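Local coordinates for GGDEF and EAL domain-containing protein (Vibrio cholerae O1 str. 2010EL-1786, PDB 6PWK) that binds cyclic di-GMP and probably acts as a receptor that helps control large adhesins, and with them cell adhesion and biofilm formation, at residues Ile278-Ile284 and Tyr316-Phe320; Val256-Glu261 and Ser296-Leu301; Phe54-Tyr59 and Met70-Leu74. Residue numbers count along the deposited sequence, not the author numbering.

Interaction 1: Ile278-Ile284 and Tyr316-Phe320; sequences ISQPSFI and YTALF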
loop_
_atom_site.group_PDB
_atom_site.type_symbol
_atom_site.label_atom_id
_atom_site.label_comp_id
_atom_site.label_asym_id
_atom_site.label_seq_id
_atom_site.Cartn_x
_atom_site.Cartn_y
_atom_site.Cartn_z
ATOM N N ILE A 278 -9.581 -2.236 -8.676
ATOM C CA ILE A 278 -9.683 -0.799 -8.911
ATOM C C ILE A 278 -8.527 -0.049 -8.257
ATOM O O ILE A 278 -8.080 0.988 -8.769
ATOM C CB ILE A 278 -11.062 -0.304 -8.426
ATOM C CG1 ILE A 278 -12.100 -0.509 -9.532
ATOM C CG2 ILE A 278 -11.016 1.149 -7.970
ATOM C CD1 ILE A 278 -13.519 -0.265 -9.092
ATOM N N SER A 279 -8.006 -0.560 -7.144
ATOM C CA SER A 279 -6.844 0.033 -6.493
ATOM C C SER A 279 -5.527 -0.371 -7.149
ATOM O O SER A 279 -4.460 -0.096 -6.588
ATOM C CB SER A 279 -6.828 -0.342 -5.008
ATOM O OG SER A 279 -6.915 -1.744 -4.832
ATOM N N GLN A 280 -5.580 -1.013 -8.319
ATOM C CA GLN A 280 -4.386 -1.384 -9.062
ATOM C C GLN A 280 -4.226 -0.433 -10.238
ATOM O O GLN A 280 -5.012 -0.512 -11.195
ATOM C CB GLN A 280 -4.487 -2.828 -9.551
ATOM C CG GLN A 280 -3.243 -3.673 -9.306
ATOM C CD GLN A 280 -3.009 -3.965 -7.836
ATOM O OE1 GLN A 280 -3.938 -3.943 -7.029
ATOM N NE2 GLN A 280 -1.759 -4.243 -7.481
ATOM N N PRO A 281 -3.248 0.476 -10.221
ATOM C CA PRO A 281 -3.135 1.447 -11.322
ATOM C C PRO A 281 -2.866 0.813 -12.677
ATOM O O PRO A 281 -3.237 1.396 -13.704
ATOM C CB PRO A 281 -1.973 2.346 -10.875
ATOM C CG PRO A 281 -1.194 1.510 -9.911
ATOM C CD PRO A 281 -2.213 0.678 -9.194
ATOM N N SER A 282 -2.232 -0.361 -12.716
ATOM C CA SER A 282 -2.073 -1.066 -13.985
ATOM C C SER A 282 -3.419 -1.480 -14.559
ATOM O O SER A 282 -3.603 -1.483 -15.783
ATOM C CB SER A 282 -1.171 -2.283 -13.797
ATOM O OG SER A 282 -1.652 -3.114 -12.758
ATOM N N PHE A 283 -4.372 -1.825 -13.693
ATOM C CA PHE A 283 -5.715 -2.158 -14.155
ATOM C C PHE A 283 -6.442 -0.929 -14.686
ATOM O O PHE A 283 -7.241 -1.038 -15.624
ATOM C CB PHE A 283 -6.505 -2.806 -13.018
ATOM C CG PHE A 283 -7.908 -3.189 -13.388
ATOM C CD1 PHE A 283 -8.149 -4.254 -14.243
ATOM C CD2 PHE A 283 -8.989 -2.494 -12.872
ATOM C CE1 PHE A 283 -9.441 -4.609 -14.582
ATOM C CE2 PHE A 283 -10.282 -2.847 -13.206
ATOM C CZ PHE A 283 -10.507 -3.905 -14.062
ATOM N N ILE A 284 -6.180 0.244 -14.105
ATOM C CA ILE A 284 -6.816 1.467 -14.588
ATOM C C ILE A 284 -6.271 1.847 -15.960
ATOM O O ILE A 284 -7.014 2.321 -16.828
ATOM C CB ILE A 284 -6.637 2.604 -13.564
ATOM C CG1 ILE A 284 -7.182 2.176 -12.199
ATOM C CG2 ILE A 284 -7.335 3.873 -14.037
ATOM C CD1 ILE A 284 -7.136 3.267 -11.151
ATOM N N TYR A 316 -8.908 6.146 -6.332
ATOM C CA TYR A 316 -8.762 5.047 -7.282
ATOM C C TYR A 316 -10.036 4.860 -8.095
ATOM O O TYR A 316 -9.982 4.652 -9.312
ATOM C CB TYR A 316 -8.418 3.749 -6.552
ATOM C CG TYR A 316 -6.981 3.614 -6.104
ATOM C CD1 TYR A 316 -5.952 3.474 -7.028
ATOM C CD2 TYR A 316 -6.657 3.587 -4.754
ATOM C CE1 TYR A 316 -4.639 3.336 -6.617
ATOM C CE2 TYR A 316 -5.350 3.448 -4.336
ATOM C CZ TYR A 316 -4.345 3.323 -5.270
ATOM O OH TYR A 316 -3.044 3.185 -4.847
ATOM N N THR A 317 -11.192 4.933 -7.432
ATOM C CA THR A 317 -12.461 4.712 -8.118
ATOM C C THR A 317 -12.733 5.806 -9.145
ATOM O O THR A 317 -13.191 5.521 -10.257
ATOM C CB THR A 317 -13.599 4.638 -7.099
ATOM O OG1 THR A 317 -13.234 3.743 -6.040
ATOM C CG2 THR A 317 -14.874 4.137 -7.756
ATOM N N ALA A 318 -12.455 7.064 -8.793
ATOM C CA ALA A 318 -12.680 8.155 -9.735
ATOM C C ALA A 318 -11.754 8.046 -10.939
ATOM O O ALA A 318 -12.150 8.378 -12.062
ATOM C CB ALA A 318 -12.498 9.501 -9.036
ATOM N N LEU A 319 -10.518 7.585 -10.729
ATOM C CA LEU A 319 -9.626 7.353 -11.860
ATOM C C LEU A 319 -10.159 6.240 -12.753
ATOM O O LEU A 319 -10.077 6.326 -13.983
ATOM C CB LEU A 319 -8.218 7.018 -11.366
ATOM C CG LEU A 319 -7.481 8.123 -10.606
ATOM C CD1 LEU A 319 -6.078 7.671 -10.229
ATOM C CD2 LEU A 319 -7.441 9.408 -11.419
ATOM N N PHE A 320 -10.715 5.187 -12.150
ATOM C CA PHE A 320 -11.308 4.114 -12.940
ATOM C C PHE A 320 -12.568 4.587 -13.651
ATOM O O PHE A 320 -12.776 4.279 -14.831
ATOM C CB PHE A 320 -11.612 2.914 -12.043
ATOM C CG PHE A 320 -12.284 1.778 -12.758
ATOM C CD1 PHE A 320 -11.545 0.884 -13.513
ATOM C CD2 PHE A 320 -13.656 1.602 -12.674
ATOM C CE1 PHE A 320 -12.160 -0.163 -14.174
ATOM C CE2 PHE A 320 -14.277 0.557 -13.332
ATOM C CZ PHE A 320 -13.528 -0.327 -14.083
#
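Tyr-316 lays one face of its ring over the backbone of Ser-279. The CA of Ser-279 stands 3.7 Å from the centroid of the Tyr-316 ring, a CH-pi contact, and Ser-279 O lies over a face of the same ring, 3.4 Å from Tyr-316 CE1. One turn beyond Tyr-316, the Phe-320 ring receives a second CH-pi contact over its face, from Ile-278 CG1, 4.2 Å from its centroid. Phe-283 and Phe-320 meet rim to rim, with CE2 of Phe-283 3.4 Å from CE1 of Phe-320 and the planes at 9°. Ile-284 points at the helix, its CD1 3.9 Å from Leu-319 CB. The contact joins the turn between helices 275-278 and 281-292, and the start of the latter, to helix 314-326, outside the EAL barrel beside strand 301-305. It also lies at the dimer interface, where Tyr-316 packs on Pro-281 of the second subunit. No hydrogen bond links the segments, so the join depends on burial of apolar groups.

Interaction 2: Val256-Glu261 and Ser296-Leu301; sequences VIQQLE and SVANLL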
loop_
_atom_site.group_PDB
_atom_site.type_symbol
_atom_site.label_atom_id
_atom_site.label_comp_id
_atom_site.label_asym_id
_atom_site.label_seq_id
_atom_site.Cartn_x
_atom_site.Cartn_y
_atom_site.Cartn_z
ATOM N N VAL A 256 -16.173 -11.137 -22.018
ATOM C CA VAL A 256 -17.440 -10.449 -22.255
ATOM C C VAL A 256 -17.375 -9.628 -23.538
ATOM O O VAL A 256 -18.321 -9.622 -24.335
ATOM C CB VAL A 256 -17.807 -9.577 -21.040
ATOM C CG1 VAL A 256 -18.944 -8.631 -21.387
ATOM C CG2 VAL A 256 -18.187 -10.455 -19.857
ATOM N N ILE A 257 -16.259 -8.929 -23.765
ATOM C CA ILE A 257 -16.133 -8.101 -24.961
ATOM C C ILE A 257 -16.115 -8.968 -26.216
ATOM O O ILE A 257 -16.677 -8.592 -27.251
ATOM C CB ILE A 257 -14.884 -7.206 -24.859
ATOM C CG1 ILE A 257 -15.103 -6.116 -23.807
ATOM C CG2 ILE A 257 -14.546 -6.581 -26.208
ATOM C CD1 ILE A 257 -13.912 -5.212 -23.603
ATOM N N GLN A 258 -15.484 -10.146 -26.143
ATOM C CA GLN A 258 -15.538 -11.085 -27.259
ATOM C C GLN A 258 -16.977 -11.415 -27.632
ATOM O O GLN A 258 -17.326 -11.466 -28.818
ATOM C CB GLN A 258 -14.782 -12.368 -26.912
ATOM C CG GLN A 258 -13.291 -12.201 -26.688
ATOM C CD GLN A 258 -12.667 -13.439 -26.072
ATOM O OE1 GLN A 258 -13.182 -14.547 -26.225
ATOM N NE2 GLN A 258 -11.560 -13.254 -25.360
ATOM N N GLN A 259 -17.831 -11.638 -26.629
ATOM C CA GLN A 259 -19.235 -11.939 -26.899
ATOM C C GLN A 259 -19.945 -10.757 -27.545
ATOM O O GLN A 259 -20.777 -10.941 -28.441
ATOM C CB GLN A 259 -19.940 -12.351 -25.606
ATOM C CG GLN A 259 -19.658 -13.780 -25.174
ATOM C CD GLN A 259 -20.235 -14.797 -26.139
ATOM O OE1 GLN A 259 -21.210 -14.522 -26.840
ATOM N NE2 GLN A 259 -19.632 -15.979 -26.183
ATOM N N LEU A 260 -19.635 -9.536 -27.106
ATOM C CA LEU A 260 -20.246 -8.363 -27.723
ATOM C C LEU A 260 -19.720 -8.148 -29.137
ATOM O O LEU A 260 -20.466 -7.709 -30.022
ATOM C CB LEU A 260 -20.001 -7.124 -26.863
ATOM C CG LEU A 260 -20.722 -7.100 -25.514
ATOM C CD1 LEU A 260 -20.456 -5.793 -24.784
ATOM C CD2 LEU A 260 -22.214 -7.317 -25.702
ATOM N N GLU A 261 -18.441 -8.456 -29.373
ATOM C CA GLU A 261 -17.891 -8.342 -30.720
ATOM C C GLU A 261 -18.561 -9.314 -31.682
ATOM O O GLU A 261 -18.595 -9.064 -32.893
ATOM C CB GLU A 261 -16.379 -8.576 -30.697
ATOM C CG GLU A 261 -15.583 -7.481 -30.000
ATOM C CD GLU A 261 -15.500 -6.204 -30.813
ATOM O OE1 GLU A 261 -15.542 -6.289 -32.059
ATOM O OE2 GLU A 261 -15.394 -5.117 -30.206
ATOM N N SER A 296 -16.711 0.075 -30.536
ATOM C CA SER A 296 -18.023 -0.251 -31.085
ATOM C C SER A 296 -18.948 -0.822 -30.018
ATOM O O SER A 296 -20.156 -0.557 -30.027
ATOM C CB SER A 296 -17.870 -1.234 -32.247
ATOM O OG SER A 296 -17.084 -2.349 -31.867
ATOM N N VAL A 297 -18.399 -1.601 -29.082
ATOM C CA VAL A 297 -19.193 -2.227 -28.033
ATOM C C VAL A 297 -19.125 -1.470 -26.717
ATOM O O VAL A 297 -19.708 -1.923 -25.722
ATOM C CB VAL A 297 -18.758 -3.690 -27.817
ATOM C CG1 VAL A 297 -18.819 -4.460 -29.127
ATOM C CG2 VAL A 297 -17.355 -3.743 -27.224
ATOM N N ALA A 298 -18.434 -0.327 -26.680
ATOM C CA ALA A 298 -18.206 0.366 -25.415
ATOM C C ALA A 298 -19.511 0.840 -24.788
ATOM O O ALA A 298 -19.651 0.845 -23.559
ATOM C CB ALA A 298 -17.254 1.542 -25.628
ATOM N N ASN A 299 -20.479 1.241 -25.613
ATOM C CA ASN A 299 -21.762 1.697 -25.092
ATOM C C ASN A 299 -22.585 0.573 -24.477
ATOM O O ASN A 299 -23.593 0.856 -23.821
ATOM C CB ASN A 299 -22.564 2.388 -26.197
ATOM C CG ASN A 299 -22.656 1.554 -27.461
ATOM O OD1 ASN A 299 -21.822 1.673 -28.360
ATOM N ND2 ASN A 299 -23.674 0.705 -27.537
ATOM N N LEU A 300 -22.183 -0.684 -24.664
ATOM C CA LEU A 300 -22.911 -1.834 -24.147
ATOM C C LEU A 300 -22.259 -2.431 -22.903
ATOM O O LEU A 300 -22.574 -3.567 -22.532
ATOM C CB LEU A 300 -23.043 -2.903 -25.233
ATOM C CG LEU A 300 -23.796 -2.520 -26.508
ATOM C CD1 LEU A 300 -23.645 -3.604 -27.564
ATOM C CD2 LEU A 300 -25.264 -2.273 -26.202
ATOM N N LEU A 301 -21.360 -1.694 -22.254
ATOM C CA LEU A 301 -20.631 -2.186 -21.089
ATOM C C LEU A 301 -20.970 -1.330 -19.879
ATOM O O LEU A 301 -20.716 -0.121 -19.876
ATOM C CB LEU A 301 -19.121 -2.180 -21.338
ATOM C CG LEU A 301 -18.552 -3.262 -22.257
ATOM C CD1 LEU A 301 -17.074 -3.022 -22.505
ATOM C CD2 LEU A 301 -18.774 -4.639 -21.661
#
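Leu-260, Val-297 and Leu-301 carry most of this contact. Leu-260 has the largest area covered, 86 Å². It sits near the C-terminal end of helix 245-261 and points at the 296-301 segment. Its CB is 3.7 Å from Val-297 CG1. Its CD1 is 3.7 Å from Leu-301 CD2 and 3.9 Å from Leu-300 CB. The backbones come closest here, with the CA atoms of Leu-260 and Val-297 6.2 Å apart.

Val-297 points back at the helix. Its CG2 also meets CG2 of Ile-257 at 4.1 Å. The segment 296-301 is part of the connection from helix 281-292 to strand 301-305, and helix 245-261 leads into strand 269-272. These two strands run parallel and side by side in the EAL barrel, a TIM-barrel-like fold. The contact therefore joins the end of one barrel helix to the link that follows the next. Leu-300 also forms backbone hydrogen bonds with Leu-269.

Leu-301 opens the strand and extends its side chain to the helix. Its CD1 is 3.9 Å from Ile-257 CG1, and its CD2 is 4.0 Å from Val-256 CG1. Leu-301 and Val-256 also both touch Ile-271 on strand 269-272. At the exposed border, Glu-261 OE2 lies 3.7 Å from Val-297 CG1 and 3.6 Å from Ser-296 OG.

Interaction 3: Phe54-Tyr59 and Met70-Leu74; sequences FIKELY and MVREL
An antiparallel helical hairpin, directly after strand 45-51 of the GGDEF domain's central sheet, holds this contact. Both segments are helical, with phi about -58 to -75° and psi about -26 to -53°; the helical chain between them turns back. The N-to-C directions of the two short segments are 158° apart, and their axes approach to 10.9 Å. The closest CA pair is Ile-55 and Met-70, 6.7 Å apart. Ile-55 (chi1 m, chi2 t) points at the second segment. Its CG1 lies 3.6 Å from Met-70 CG, its CG2 3.6 Å from Val-71 CG2 (chi1 t), and its CD1 3.9 Å from Leu-74 CD2 (chi1 t, chi2 p). Met-70 (chi1 t, chi2 p) points back, its CB 3.8 Å from CD2 of Leu-58 (chi1 t, chi2 p). Phe-54 has chi1 p. Its CE2 is 3.7 Å from Met-70 CE, and Met-70 SD is 5.4 Å from the Phe-54 ring centroid, a Met-aromatic contact at the ring edge. Tyr-59, its side chain about 6 Å from a bound cyclic di-GMP, borders the group; its OH is 4.2 Å from Val-71 CG2 and hydrogen-bonded to Asp-68. Apolar interdigitation round Ile-55 and Met-70 probably sets how the arms fit.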
loop_
_atom_site.group_PDB
_atom_site.type_symbol
_atom_site.label_atom_id
_atom_site.label_comp_id
_atom_site.label_asym_id
_atom_site.label_seq_id
_atom_site.Cartn_x
_atom_site.Cartn_y
_atom_site.Cartn_z
ATOM N N PHE A 54 -13.254 -2.561 10.953
ATOM C CA PHE A 54 -13.507 -1.192 11.388
ATOM C C PHE A 54 -12.307 -0.604 12.120
ATOM O O PHE A 54 -12.125 0.619 12.124
ATOM C CB PHE A 54 -14.759 -1.140 12.267
ATOM C CG PHE A 54 -14.596 -1.796 13.611
ATOM C CD1 PHE A 54 -14.681 -3.173 13.741
ATOM C CD2 PHE A 54 -14.382 -1.034 14.747
ATOM C CE1 PHE A 54 -14.542 -3.778 14.976
ATOM C CE2 PHE A 54 -14.241 -1.632 15.986
ATOM C CZ PHE A 54 -14.322 -3.007 16.100
ATOM N N ILE A 55 -11.481 -1.449 12.737
ATOM C CA ILE A 55 -10.235 -0.965 13.321
ATOM C C ILE A 55 -9.244 -0.602 12.222
ATOM O O ILE A 55 -8.475 0.357 12.351
ATOM C CB ILE A 55 -9.657 -2.013 14.290
ATOM C CG1 ILE A 55 -10.654 -2.299 15.415
ATOM C CG2 ILE A 55 -8.330 -1.541 14.863
ATOM C CD1 ILE A 55 -10.097 -3.167 16.524
ATOM N N LYS A 56 -9.254 -1.357 11.120
ATOM C CA LYS A 56 -8.408 -1.020 9.980
ATOM C C LYS A 56 -8.799 0.327 9.387
ATOM O O LYS A 56 -7.932 1.116 8.991
ATOM C CB LYS A 56 -8.494 -2.121 8.923
ATOM C CG LYS A 56 -7.668 -1.870 7.670
ATOM C CD LYS A 56 -7.865 -2.991 6.658
ATOM C CE LYS A 56 -6.912 -2.862 5.479
ATOM N NZ LYS A 56 -7.138 -1.615 4.693
ATOM N N GLU A 57 -10.102 0.607 9.316
ATOM C CA GLU A 57 -10.553 1.905 8.828
ATOM C C GLU A 57 -10.207 3.024 9.802
ATOM O O GLU A 57 -10.027 4.173 9.386
ATOM C CB GLU A 57 -12.061 1.870 8.569
ATOM C CG GLU A 57 -12.452 1.093 7.321
ATOM C CD GLU A 57 -13.887 0.603 7.353
ATOM O OE1 GLU A 57 -14.586 0.849 8.358
ATOM O OE2 GLU A 57 -14.314 -0.038 6.369
ATOM N N LEU A 58 -10.102 2.707 11.093
ATOM C CA LEU A 58 -9.821 3.739 12.086
ATOM C C LEU A 58 -8.364 4.176 12.050
ATOM O O LEU A 58 -8.051 5.315 12.417
ATOM C CB LEU A 58 -10.190 3.228 13.479
ATOM C CG LEU A 58 -10.163 4.242 14.624
ATOM C CD1 LEU A 58 -11.217 5.313 14.403
ATOM C CD2 LEU A 58 -10.364 3.552 15.964
ATOM N N TYR A 59 -7.463 3.300 11.596
ATOM C CA TYR A 59 -6.034 3.547 11.772
ATOM C C TYR A 59 -5.561 4.749 10.962
ATOM O O TYR A 59 -4.863 5.620 11.489
ATOM C CB TYR A 59 -5.234 2.294 11.415
ATOM C CG TYR A 59 -4.685 1.581 12.632
ATOM C CD1 TYR A 59 -5.439 0.629 13.306
ATOM C CD2 TYR A 59 -3.415 1.873 13.119
ATOM C CE1 TYR A 59 -4.943 -0.018 14.423
ATOM C CE2 TYR A 59 -2.911 1.231 14.235
ATOM C CZ TYR A 59 -3.680 0.286 14.883
ATOM O OH TYR A 59 -3.188 -0.358 15.994
ATOM N N MET A 70 -8.463 1.137 20.270
ATOM C CA MET A 70 -9.599 0.308 19.880
ATOM C C MET A 70 -9.228 -1.171 19.885
ATOM O O MET A 70 -10.055 -2.023 20.234
ATOM C CB MET A 70 -10.111 0.727 18.502
ATOM C CG MET A 70 -11.382 0.018 18.081
ATOM S SD MET A 70 -12.706 0.245 19.281
ATOM C CE MET A 70 -13.852 1.230 18.326
ATOM N N VAL A 71 -7.992 -1.493 19.497
ATOM C CA VAL A 71 -7.519 -2.872 19.585
ATOM C C VAL A 71 -7.545 -3.343 21.033
ATOM O O VAL A 71 -8.008 -4.448 21.339
ATOM C CB VAL A 71 -6.111 -3.000 18.976
ATOM C CG1 VAL A 71 -5.490 -4.337 19.346
ATOM C CG2 VAL A 71 -6.169 -2.842 17.468
ATOM N N ARG A 72 -7.048 -2.506 21.946
ATOM C CA ARG A 72 -7.089 -2.843 23.365
ATOM C C ARG A 72 -8.525 -2.965 23.862
ATOM O O ARG A 72 -8.850 -3.887 24.620
ATOM C CB ARG A 72 -6.333 -1.789 24.175
ATOM C CG ARG A 72 -6.566 -1.871 25.676
ATOM C CD ARG A 72 -5.998 -3.149 26.266
ATOM N NE ARG A 72 -4.548 -3.213 26.131
ATOM C CZ ARG A 72 -3.698 -2.613 26.956
ATOM N NH1 ARG A 72 -4.155 -1.895 27.973
ATOM N NH2 ARG A 72 -2.392 -2.726 26.760
ATOM N N GLU A 73 -9.396 -2.042 23.447
ATOM C CA GLU A 73 -10.792 -2.092 23.869
ATOM C C GLU A 73 -11.451 -3.388 23.413
ATOM O O GLU A 73 -12.023 -4.123 24.225
ATOM C CB GLU A 73 -11.549 -0.877 23.331
ATOM C CG GLU A 73 -13.038 -0.854 23.668
ATOM C CD GLU A 73 -13.330 -0.356 25.076
ATOM O OE1 GLU A 73 -12.534 -0.635 25.997
ATOM O OE2 GLU A 73 -14.362 0.324 25.258
ATOM N N LEU A 74 -11.370 -3.691 22.115
ATOM C CA LEU A 74 -11.922 -4.947 21.616
ATOM C C LEU A 74 -11.292 -6.141 22.321
ATOM O O LEU A 74 -11.983 -7.109 22.652
ATOM C CB LEU A 74 -11.725 -5.044 20.103
ATOM C CG LEU A 74 -12.097 -6.371 19.433
ATOM C CD1 LEU A 74 -13.518 -6.787 19.780
ATOM C CD2 LEU A 74 -11.926 -6.269 17.928
#

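How the interactions relate
From the N terminus, interaction 3 comes first. It closes a connection of ten residues between the two arms of helix 53-80, inside the GGDEF domain. The other two contacts follow in the EAL domain. Interaction 2 opens at 256-261, and interaction 1 opens at 278-284 before interaction 2 closes at 296-301. Interaction 1 then closes at 316-320, so the two loops cross. Together they tie successive helices and connections round one part of the barrel. Interaction 1 spans strand 301-305, while interaction 2 ends where that strand begins. Their centres are 21 Å apart and they do not touch. Interaction 3 lies about 27 Å from interaction 1 and 43 Å from interaction 2, centre to centre.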